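Long-range contacts in aminotransferase AspB (Helicobacter pylori 26695, PDB 3EZS), which probably acts as a pyridoxal 5'-phosphate-dependent transaminase of the class I and II aminotransferase family, moving amino groups between amino acids and keto acids: residues Gln68-Phe72 and Arg239-Ile243; Ser87-Glu93 and Arg257-Thr263; Ile189-Cys195 and Asn222-Ser228. All blocks are in the same frame, centred on the assembly; numbering follows the deposited sequence. Where two conformers were deposited one is given.

Contact 1 of 3, residues Gln68-Phe72 and Arg239-Ile243; sequences QRGFF and RSGFI. With PO4 (phosphate ion), chain C.
One face of the large sheet of a fold-type I aminotransferase is covered here by helix 62-76, whose residues Gln68, Phe71 and Phe72 pack round Phe242 of strand 241-245. The axes of the two short segments lie at 73°. Phe242 meets both helix phenylalanines with its rim: CZ lies 3.9 Å from CD1 of Phe72, at that ring's edge, while CE2 is 4.1 Å from CD2 of Phe71, whose side chain runs nearly at right angles to it. Gln68, extended beyond CG, runs antiparallel alongside the Phe242 side chain, its CD 3.9 Å from CD2 and its amide 62° from the ring plane. That reach delivers NE2 to Gly241 O in a 3.0 Å hydrogen bond, bent to 139° at the hydrogen; it arrives from above the carbonyl plane, as second donor to an oxygen that also accepts Thr88 N. Ser87 holds Gln68 OE1, and Trp276, which also touches Phe71 and Phe242, holds Ser240 OG. At the start of 239-243, Arg239 hydrogen-bonds a phosphate edge-on through NH2 (2.8 Å to O2) and NH1 (3.1 Å to O3). The contact is thus mainly aromatic, with one buried amide bonded at both ends, whereas Arg239 takes no part in the packing against the helix.

Contact 2 of 3, residues Ser87-Glu93 and Arg257-Thr263; sequences STLGSRE and RAYLGYT. With PO4 (phosphate ion), chain C.
Facing the subunit interface of this fold-type I dimer, the turn from strand 85-88 into helix 92-102 packs against the loop between helices 247-257 and 266-277. Glu93 meets two flat partners, one at its edge and one over its face. Toward Arg257 it is end-on: the carboxylate and guanidinium planes are only 26° apart, and Arg257 NH2 bonds Glu93 OE2 at 2.8 Å and NH1 bonds OE1 at 2.9 Å, both through syn lone pairs. Tyr253 OH also bonds NH1, and Asn97 ND2 bonds OE1. Toward Tyr262 it lies flat, its carboxylate within 5° of the ring plane and OE1 over the ring centre; Glu93 CG makes a CH-pi contact over that face, 4.2 Å from the Tyr262 centroid. With CG between the backbone N and the carbonyl carbon (chi1 60°) and a further bend at chi2, the carboxylate folds back over the ring. OE2 also accepts Leu89 N at 2.9 Å on its anti lone pair, so the glutamate ties its own turn to the arginine. Thr88 CG2 covers one guanidinium face of Arg257, and Leu89 CD2 touches the Tyr262 ring at its edge. Tyr262 stacks on Tyr262 of the second subunit, and its hydroxyl bonds Leu260 O there. Ser91 N and Arg92 N bind the phosphate. A water bridges the two segments, donating to Ser87 O at 2.6 Å and accepting from Arg257 NE at 3.0 Å.

Contact 3 of 3, residues Ile189-Cys195 and Asn222-Ser228; sequences ILINDEC and NVLVIHS. With EDO (1,2-ethanediol), chain F; PO4 (phosphate ion), chain C.
Strands 189-193 and 223-228 run side by side in parallel, their short axes 4.7 Å apart and 21° from alignment, in a beta-alpha-beta unit connected through helix 208-214. Backbone bonds pass to and fro between them, from Leu190 N to Asn222 O (2.8 Å, nearly linear at 174°) as far as Glu194 N to Ile226 O. On the face toward helix 92-102, Ile191 CG2 meets Ile226 CD1 at 4.0 Å. Beyond the regular pairing, Glu194 crosses to the second strand. Its CB sits over one face of the His227 ring, 3.8 Å from the centroid, and its extended chain carries OE1 to within 2.7 Å of His227 NE2 in a weak, bent bond. Asp193 OD1 accepts Cys195 N in an Asx turn, while Tyr121 bonds OD2; as in related aminotransferases, this is probably the aspartate that faces the cofactor's pyridine nitrogen. One water bridges Cys195 O and Ser228 O; another joins Glu194 O to Ser228 N. The apolar sheet interior thus gives way at the C-terminal strand ends to a polar network, where Asn192 ND2 (2.9 Å from Glu194 OE2), Ser207 and Leu208 N hold the buried carboxylate of Glu194, whose CB and OE1 in turn fix the position of the His227 ring.

Overall arrangement
All three contacts are buried and belong to the large mixed sheet, yet their chemistry changes across it. Contact 3 is strand against strand, built of regular backbone bonds and nearest of the three to the chain's centre, about 10 Å from it. Contact 1 sets a helix on the neighbouring strand with aromatic rings, and Phe242 O bonds His227 N of contact 3. Contact 2 takes the outermost strand, 85-88, out to the dimer interface and relies on a salt bridge; no other protein chain touches the segments of contact 3. Contacts 1 and 2 meet where strands 241-245 and 85-88 pair. Ser228, Arg239, Ser91 and Arg92 converge on one phosphate, consistent with the cofactor-phosphate site of the family.

Contact 1 of 3, residues Gln68-Phe72 and Arg239-Ile243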
loop_
_atom_site.group_PDB
_atom_site.type_symbol
_atom_site.label_atom_id
_atom_site.label_comp_id
_atom_site.label_asym_id
_atom_site.label_seq_id
_atom_site.Cartn_x
_atom_site.Cartn_y
_atom_site.Cartn_z
ATOM N N GLN A 68 -13.897 13.949 -0.468
ATOM C CA GLN A 68 -14.020 13.126 -1.669
ATOM C C GLN A 68 -15.489 12.966 -2.082
ATOM O O GLN A 68 -15.822 12.991 -3.278
ATOM C CB GLN A 68 -13.325 11.782 -1.462
ATOM C CG GLN A 68 -11.788 11.906 -1.380
ATOM C CD GLN A 68 -11.089 10.576 -1.142
ATOM O OE1 GLN A 68 -11.587 9.731 -0.399
ATOM N NE2 GLN A 68 -9.915 10.398 -1.751
ATOM N N ARG A 69 -16.367 12.790 -1.092
ATOM C CA ARG A 69 -17.794 12.711 -1.369
ATOM C C ARG A 69 -18.296 14.044 -1.948
ATOM O O ARG A 69 -19.089 14.055 -2.889
ATOM C CB ARG A 69 -18.594 12.329 -0.122
ATOM C CG ARG A 69 -18.281 10.932 0.388
ATOM C CD ARG A 69 -19.368 10.385 1.320
ATOM N NE ARG A 69 -19.544 11.195 2.520
ATOM C CZ ARG A 69 -18.779 11.128 3.608
ATOM N NH1 ARG A 69 -17.759 10.283 3.682
ATOM N NH2 ARG A 69 -19.035 11.923 4.632
ATOM N N GLY A 70 -17.840 15.159 -1.385
ATOM C CA GLY A 70 -18.234 16.487 -1.877
ATOM C C GLY A 70 -17.869 16.656 -3.345
ATOM O O GLY A 70 -18.667 17.157 -4.140
ATOM N N PHE A 71 -16.659 16.217 -3.689
ATOM C CA PHE A 71 -16.203 16.192 -5.081
ATOM C C PHE A 71 -17.175 15.422 -5.984
ATOM O O PHE A 71 -17.574 15.918 -7.048
ATOM C CB PHE A 71 -14.792 15.583 -5.210
ATOM C CG PHE A 71 -14.441 15.217 -6.624
ATOM C CD1 PHE A 71 -14.171 16.206 -7.557
ATOM C CD2 PHE A 71 -14.447 13.900 -7.035
ATOM C CE1 PHE A 71 -13.911 15.887 -8.845
ATOM C CE2 PHE A 71 -14.190 13.577 -8.326
ATOM C CZ PHE A 71 -13.890 14.576 -9.235
ATOM N N PHE A 72 -17.565 14.224 -5.559
ATOM C CA PHE A 72 -18.459 13.378 -6.359
ATOM C C PHE A 72 -19.825 14.051 -6.571
ATOM O O PHE A 72 -20.400 13.970 -7.664
ATOM C CB PHE A 72 -18.608 11.983 -5.757
ATOM C CG PHE A 72 -18.923 10.930 -6.767
ATOM C CD1 PHE A 72 -17.902 10.276 -7.429
ATOM C CD2 PHE A 72 -20.224 10.624 -7.092
ATOM C CE1 PHE A 72 -18.176 9.324 -8.370
ATOM C CE2 PHE A 72 -20.498 9.674 -8.036
ATOM C CZ PHE A 72 -19.479 9.025 -8.678
ATOM N N ARG A 239 -0.735 10.250 -3.626
ATOM C CA ARG A 239 -1.262 8.887 -3.604
ATOM C C ARG A 239 -2.662 8.902 -3.002
ATOM O O ARG A 239 -2.915 8.284 -1.973
ATOM C CB ARG A 239 -0.354 7.924 -2.809
ATOM C CG ARG A 239 1.131 7.983 -3.101
ATOM C CD ARG A 239 1.530 7.761 -4.570
ATOM N NE ARG A 239 0.850 6.632 -5.199
ATOM C CZ ARG A 239 0.003 6.669 -6.228
ATOM N NH1 ARG A 239 -0.324 7.790 -6.857
ATOM N NH2 ARG A 239 -0.520 5.528 -6.647
ATOM N N SER A 240 -3.561 9.638 -3.640
ATOM C CA SER A 240 -4.936 9.747 -3.189
ATOM C C SER A 240 -5.932 9.362 -4.281
ATOM O O SER A 240 -5.885 9.857 -5.404
ATOM C CB SER A 240 -5.264 11.160 -2.690
ATOM O OG SER A 240 -6.591 11.184 -2.183
ATOM N N GLY A 241 -6.845 8.486 -3.905
ATOM C CA GLY A 241 -7.898 8.015 -4.780
ATOM C C GLY A 241 -9.024 7.516 -3.908
ATOM O O GLY A 241 -8.992 7.674 -2.678
ATOM N N PHE A 242 -10.037 6.961 -4.560
ATOM C CA PHE A 242 -11.161 6.367 -3.876
ATOM C C PHE A 242 -11.868 5.353 -4.763
ATOM O O PHE A 242 -11.608 5.250 -5.972
ATOM C CB PHE A 242 -12.141 7.425 -3.312
ATOM C CG PHE A 242 -12.863 8.275 -4.349
ATOM C CD1 PHE A 242 -14.037 7.825 -4.953
ATOM C CD2 PHE A 242 -12.419 9.557 -4.644
ATOM C CE1 PHE A 242 -14.716 8.617 -5.886
ATOM C CE2 PHE A 242 -13.093 10.351 -5.565
ATOM C CZ PHE A 242 -14.248 9.878 -6.181
ATOM N N ILE A 243 -12.719 4.578 -4.115
ATOM C CA ILE A 243 -13.592 3.611 -4.758
ATOM C C ILE A 243 -14.980 3.868 -4.166
ATOM O O ILE A 243 -15.132 3.965 -2.944
ATOM C CB ILE A 243 -13.134 2.157 -4.577
ATOM C CG1 ILE A 243 -14.092 1.214 -5.310
ATOM C CG2 ILE A 243 -13.010 1.786 -3.102
ATOM C CD1 ILE A 243 -13.545 -0.170 -5.477
HETATM P P PO4 C . -2.736 6.441 -9.668
HETATM O O1 PO4 C . -4.022 6.890 -9.031
HETATM O O2 PO4 C . -2.166 5.273 -8.938
HETATM O O3 PO4 C . -1.740 7.543 -9.599
HETATM O O4 PO4 C . -3.034 6.000 -11.070
#

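Contact 2 of 3, residues Ser87-Glu93 and Arg257-Thr263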
loop_
_atom_site.group_PDB
_atom_site.type_symbol
_atom_site.label_atom_id
_atom_site.label_comp_id
_atom_site.label_asym_id
_atom_site.label_seq_id
_atom_site.Cartn_x
_atom_site.Cartn_y
_atom_site.Cartn_z
ATOM N N SER A 87 -11.806 5.612 0.885
ATOM C CA SER A 87 -10.590 6.358 0.525
ATOM C C SER A 87 -9.459 5.363 0.297
ATOM O O SER A 87 -9.285 4.427 1.104
ATOM C CB SER A 87 -10.170 7.312 1.655
ATOM O OG SER A 87 -11.093 8.371 1.861
ATOM N N THR A 88 -8.679 5.562 -0.767
ATOM C CA THR A 88 -7.586 4.646 -1.114
ATOM C C THR A 88 -6.263 5.377 -1.422
ATOM O O THR A 88 -6.232 6.596 -1.580
ATOM C CB THR A 88 -7.991 3.768 -2.325
ATOM O OG1 THR A 88 -8.067 4.571 -3.509
ATOM C CG2 THR A 88 -9.339 3.106 -2.085
ATOM N N LEU A 89 -5.184 4.604 -1.511
ATOM C CA LEU A 89 -3.850 5.133 -1.735
ATOM C C LEU A 89 -3.585 5.211 -3.239
ATOM O O LEU A 89 -2.699 4.547 -3.760
ATOM C CB LEU A 89 -2.816 4.230 -1.030
ATOM C CG LEU A 89 -1.502 4.912 -0.668
ATOM C CD1 LEU A 89 -1.804 5.937 0.448
ATOM C CD2 LEU A 89 -0.451 3.926 -0.232
ATOM N N GLY A 90 -4.338 6.062 -3.928
ATOM C CA GLY A 90 -4.282 6.136 -5.384
ATOM C C GLY A 90 -5.204 5.066 -5.950
ATOM O O GLY A 90 -5.912 4.395 -5.201
ATOM N N SER A 91 -5.218 4.908 -7.264
ATOM C CA SER A 91 -6.064 3.892 -7.897
ATOM C C SER A 91 -5.332 2.567 -8.192
ATOM O O SER A 91 -5.958 1.507 -8.279
ATOM C CB SER A 91 -6.669 4.451 -9.195
ATOM O OG SER A 91 -5.659 4.738 -10.151
ATOM N N ARG A 92 -4.017 2.628 -8.346
ATOM C CA ARG A 92 -3.256 1.454 -8.758
ATOM C C ARG A 92 -3.472 0.249 -7.845
ATOM O O ARG A 92 -3.738 -0.859 -8.296
ATOM C CB ARG A 92 -1.759 1.775 -8.825
ATOM C CG ARG A 92 -0.967 0.678 -9.488
ATOM C CD ARG A 92 0.525 0.874 -9.402
ATOM N NE ARG A 92 1.183 -0.218 -10.116
ATOM C CZ ARG A 92 1.430 -0.241 -11.428
ATOM N NH1 ARG A 92 1.095 0.789 -12.210
ATOM N NH2 ARG A 92 2.025 -1.308 -11.973
ATOM N N GLU A 93 -3.314 0.476 -6.559
ATOM C CA GLU A 93 -3.478 -0.592 -5.585
ATOM C C GLU A 93 -4.895 -1.158 -5.538
ATOM O O GLU A 93 -5.067 -2.361 -5.412
ATOM C CB GLU A 93 -3.035 -0.087 -4.212
ATOM C CG GLU A 93 -3.792 1.135 -3.646
ATOM C CD GLU A 93 -4.846 0.787 -2.610
ATOM O OE1 GLU A 93 -5.297 -0.366 -2.541
ATOM O OE2 GLU A 93 -5.210 1.688 -1.842
ATOM N N ARG A 257 -9.221 -4.227 4.018
ATOM C CA ARG A 257 -8.204 -3.179 3.967
ATOM C C ARG A 257 -7.510 -2.884 5.302
ATOM O O ARG A 257 -6.411 -2.315 5.319
ATOM C CB ARG A 257 -8.804 -1.899 3.384
ATOM C CG ARG A 257 -9.063 -1.964 1.874
ATOM C CD ARG A 257 -9.568 -0.611 1.321
ATOM N NE ARG A 257 -8.520 0.400 1.359
ATOM C CZ ARG A 257 -7.587 0.570 0.415
ATOM N NH1 ARG A 257 -7.548 -0.190 -0.661
ATOM N NH2 ARG A 257 -6.667 1.503 0.568
ATOM N N ALA A 258 -8.148 -3.260 6.410
ATOM C CA ALA A 258 -7.559 -3.090 7.742
ATOM C C ALA A 258 -6.206 -3.783 7.828
ATOM O O ALA A 258 -5.326 -3.300 8.508
ATOM C CB ALA A 258 -8.511 -3.642 8.834
ATOM N N TYR A 259 -6.057 -4.902 7.108
ATOM C CA TYR A 259 -4.845 -5.728 7.099
ATOM C C TYR A 259 -3.730 -5.343 6.112
ATOM O O TYR A 259 -2.584 -5.772 6.276
ATOM C CB TYR A 259 -5.240 -7.163 6.731
ATOM C CG TYR A 259 -6.175 -7.827 7.702
ATOM C CD1 TYR A 259 -5.682 -8.498 8.826
ATOM C CD2 TYR A 259 -7.548 -7.783 7.506
ATOM C CE1 TYR A 259 -6.540 -9.114 9.729
ATOM C CE2 TYR A 259 -8.424 -8.397 8.395
ATOM C CZ TYR A 259 -7.921 -9.066 9.507
ATOM O OH TYR A 259 -8.794 -9.669 10.405
ATOM N N LEU A 260 -4.063 -4.561 5.094
ATOM C CA LEU A 260 -3.146 -4.312 3.990
ATOM C C LEU A 260 -2.035 -3.282 4.187
ATOM O O LEU A 260 -1.024 -3.365 3.497
ATOM C CB LEU A 260 -3.953 -3.930 2.750
ATOM C CG LEU A 260 -5.068 -4.883 2.312
ATOM C CD1 LEU A 260 -5.837 -4.229 1.178
ATOM C CD2 LEU A 260 -4.512 -6.240 1.902
ATOM N N GLY A 261 -2.218 -2.317 5.087
ATOM C CA GLY A 261 -1.193 -1.306 5.347
ATOM C C GLY A 261 -1.005 -0.256 4.262
ATOM O O GLY A 261 0.115 0.263 4.074
ATOM N N TYR A 262 -2.081 0.050 3.538
ATOM C CA TYR A 262 -2.065 1.113 2.528
ATOM C C TYR A 262 -2.456 2.446 3.189
ATOM O O TYR A 262 -3.533 2.994 2.920
ATOM C CB TYR A 262 -3.037 0.823 1.380
ATOM C CG TYR A 262 -2.604 -0.230 0.380
ATOM C CD1 TYR A 262 -1.661 0.067 -0.598
ATOM C CD2 TYR A 262 -3.187 -1.500 0.370
ATOM C CE1 TYR A 262 -1.280 -0.874 -1.531
ATOM C CE2 TYR A 262 -2.822 -2.452 -0.579
ATOM C CZ TYR A 262 -1.862 -2.128 -1.532
ATOM O OH TYR A 262 -1.485 -3.062 -2.486
ATOM N N THR A 263 -1.571 2.977 4.030
ATOM C CA THR A 263 -1.858 4.207 4.769
ATOM C C THR A 263 -0.895 5.335 4.393
ATOM O O THR A 263 0.161 5.115 3.789
ATOM C CB THR A 263 -1.827 3.953 6.273
ATOM O OG1 THR A 263 -0.538 3.477 6.620
ATOM C CG2 THR A 263 -2.880 2.882 6.679
HETATM P P PO4 C . -2.736 6.441 -9.668
HETATM O O1 PO4 C . -4.022 6.890 -9.031
HETATM O O2 PO4 C . -2.166 5.273 -8.938
HETATM O O3 PO4 C . -1.740 7.543 -9.599
HETATM O O4 PO4 C . -3.034 6.000 -11.070
HETATM O O HOH W 1 -9.338 2.678 3.093
#

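Contact 3 of 3, residues Ile189-Cys195 and Asn222-Ser228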
loop_
_atom_site.group_PDB
_atom_site.type_symbol
_atom_site.label_atom_id
_atom_site.label_comp_id
_atom_site.label_asym_id
_atom_site.label_seq_id
_atom_site.Cartn_x
_atom_site.Cartn_y
_atom_site.Cartn_z
ATOM N N ILE A 189 -19.878 -8.625 -11.175
ATOM C CA ILE A 189 -19.398 -7.371 -10.629
ATOM C C ILE A 189 -18.841 -6.522 -11.772
ATOM O O ILE A 189 -18.085 -7.014 -12.600
ATOM C CB ILE A 189 -18.315 -7.591 -9.539
ATOM C CG1 ILE A 189 -18.855 -8.475 -8.410
ATOM C CG2 ILE A 189 -17.777 -6.229 -9.018
ATOM C CD1 ILE A 189 -20.175 -8.021 -7.837
ATOM N N LEU A 190 -19.232 -5.248 -11.799
ATOM C CA LEU A 190 -18.848 -4.315 -12.847
ATOM C C LEU A 190 -18.136 -3.097 -12.270
ATOM O O LEU A 190 -18.687 -2.415 -11.425
ATOM C CB LEU A 190 -20.105 -3.834 -13.580
ATOM C CG LEU A 190 -19.925 -2.835 -14.740
ATOM C CD1 LEU A 190 -19.170 -3.457 -15.927
ATOM C CD2 LEU A 190 -21.290 -2.313 -15.166
ATOM N N ILE A 191 -16.931 -2.818 -12.757
ATOM C CA ILE A 191 -16.134 -1.678 -12.298
ATOM C C ILE A 191 -15.749 -0.780 -13.467
ATOM O O ILE A 191 -15.463 -1.270 -14.549
ATOM C CB ILE A 191 -14.776 -2.163 -11.696
ATOM C CG1 ILE A 191 -14.985 -2.985 -10.426
ATOM C CG2 ILE A 191 -13.842 -0.988 -11.402
ATOM C CD1 ILE A 191 -13.673 -3.668 -9.966
ATOM N N ASN A 192 -15.743 0.531 -13.255
ATOM C CA ASN A 192 -15.177 1.431 -14.237
ATOM C C ASN A 192 -13.983 2.161 -13.603
ATOM O O ASN A 192 -14.094 2.750 -12.525
ATOM C CB ASN A 192 -16.198 2.432 -14.777
ATOM C CG ASN A 192 -15.656 3.251 -15.967
ATOM O OD1 ASN A 192 -14.786 2.802 -16.707
ATOM N ND2 ASN A 192 -16.193 4.453 -16.149
ATOM N N ASP A 193 -12.830 2.044 -14.250
ATOM C CA ASP A 193 -11.631 2.783 -13.890
ATOM C C ASP A 193 -11.901 4.176 -14.450
ATOM O O ASP A 193 -11.772 4.409 -15.657
ATOM C CB ASP A 193 -10.427 2.125 -14.548
ATOM C CG ASP A 193 -9.143 2.918 -14.399
ATOM O OD1 ASP A 193 -9.168 4.074 -13.942
ATOM O OD2 ASP A 193 -8.094 2.363 -14.777
ATOM N N GLU A 194 -12.309 5.095 -13.574
ATOM C CA GLU A 194 -12.676 6.455 -13.977
ATOM C C GLU A 194 -11.589 7.498 -13.721
ATOM O O GLU A 194 -11.889 8.671 -13.464
ATOM C CB GLU A 194 -13.994 6.853 -13.288
ATOM C CG GLU A 194 -15.120 5.994 -13.738
ATOM C CD GLU A 194 -16.503 6.427 -13.295
ATOM O OE1 GLU A 194 -16.684 7.221 -12.337
ATOM O OE2 GLU A 194 -17.431 5.938 -13.949
ATOM N N CYS A 195 -10.335 7.072 -13.836
ATOM C CA CYS A 195 -9.221 7.986 -13.567
ATOM C C CYS A 195 -9.021 9.118 -14.591
ATOM O O CYS A 195 -8.313 10.091 -14.293
ATOM C CB CYS A 195 -7.945 7.196 -13.293
ATOM S SG CYS A 195 -8.147 6.203 -11.800
ATOM N N ASN A 222 -23.708 -4.394 -7.277
ATOM C CA ASN A 222 -22.740 -4.981 -8.205
ATOM C C ASN A 222 -21.829 -3.978 -8.951
ATOM O O ASN A 222 -21.033 -4.391 -9.808
ATOM C CB ASN A 222 -23.443 -5.870 -9.249
ATOM C CG ASN A 222 -23.941 -7.181 -8.677
ATOM O OD1 ASN A 222 -24.092 -7.334 -7.472
ATOM N ND2 ASN A 222 -24.173 -8.145 -9.558
ATOM N N VAL A 223 -21.913 -2.695 -8.616
ATOM C CA VAL A 223 -21.206 -1.660 -9.390
ATOM C C VAL A 223 -20.323 -0.752 -8.531
ATOM O O VAL A 223 -20.717 -0.317 -7.432
ATOM C CB VAL A 223 -22.224 -0.823 -10.199
ATOM C CG1 VAL A 223 -21.537 0.296 -10.995
ATOM C CG2 VAL A 223 -23.051 -1.735 -11.135
ATOM N N LEU A 224 -19.134 -0.467 -9.066
ATOM C CA LEU A 224 -18.110 0.338 -8.411
ATOM C C LEU A 224 -17.318 1.161 -9.439
ATOM O O LEU A 224 -17.173 0.766 -10.587
ATOM C CB LEU A 224 -17.135 -0.574 -7.648
ATOM C CG LEU A 224 -17.730 -1.436 -6.516
ATOM C CD1 LEU A 224 -17.071 -2.763 -6.464
ATOM C CD2 LEU A 224 -17.723 -0.740 -5.164
ATOM N N VAL A 225 -16.842 2.320 -9.010
ATOM C CA VAL A 225 -16.056 3.222 -9.841
ATOM C C VAL A 225 -14.813 3.550 -9.027
ATOM O O VAL A 225 -14.877 3.657 -7.811
ATOM C CB VAL A 225 -16.833 4.523 -10.230
ATOM C CG1 VAL A 225 -18.068 4.217 -11.125
ATOM C CG2 VAL A 225 -17.252 5.311 -8.992
ATOM N N ILE A 226 -13.688 3.700 -9.703
ATOM C CA ILE A 226 -12.399 3.958 -9.073
ATOM C C ILE A 226 -11.860 5.304 -9.571
ATOM O O ILE A 226 -11.786 5.537 -10.766
ATOM C CB ILE A 226 -11.417 2.791 -9.375
ATOM C CG1 ILE A 226 -11.904 1.523 -8.672
ATOM C CG2 ILE A 226 -9.968 3.145 -8.937
ATOM C CD1 ILE A 226 -11.037 0.276 -8.893
ATOM N N HIS A 227 -11.504 6.188 -8.645
ATOM C CA HIS A 227 -11.014 7.529 -8.982
ATOM C C HIS A 227 -9.641 7.774 -8.392
ATOM O O HIS A 227 -9.221 7.071 -7.470
ATOM C CB HIS A 227 -12.017 8.596 -8.518
ATOM C CG HIS A 227 -13.275 8.638 -9.339
ATOM N ND1 HIS A 227 -13.536 9.641 -10.250
ATOM C CD2 HIS A 227 -14.334 7.789 -9.401
ATOM C CE1 HIS A 227 -14.709 9.423 -10.823
ATOM N NE2 HIS A 227 -15.217 8.305 -10.329
ATOM N N SER A 228 -8.939 8.752 -8.964
ATOM C CA SER A 228 -7.606 9.153 -8.526
ATOM C C SER A 228 -7.443 10.654 -8.671
ATOM O O SER A 228 -8.018 11.241 -9.556
ATOM C CB SER A 228 -6.543 8.493 -9.386
ATOM O OG SER A 228 -5.249 8.986 -9.062
HETATM C C1 EDO F . -4.322 4.453 -16.733
HETATM O O1 EDO F . -4.103 5.284 -15.579
HETATM C C2 EDO F . -5.536 3.543 -16.475
HETATM O O2 EDO F . -6.791 4.057 -16.916
HETATM P P PO4 C . -2.736 6.441 -9.668
HETATM O O1 PO4 C . -4.022 6.890 -9.031
HETATM O O2 PO4 C . -2.166 5.273 -8.938
HETATM O O3 PO4 C . -1.740 7.543 -9.599
HETATM O O4 PO4 C . -3.034 6.000 -11.070
HETATM O O HOH W 2 -10.561 10.249 -11.111
HETATM O O HOH W 3 -6.608 11.448 -11.892
#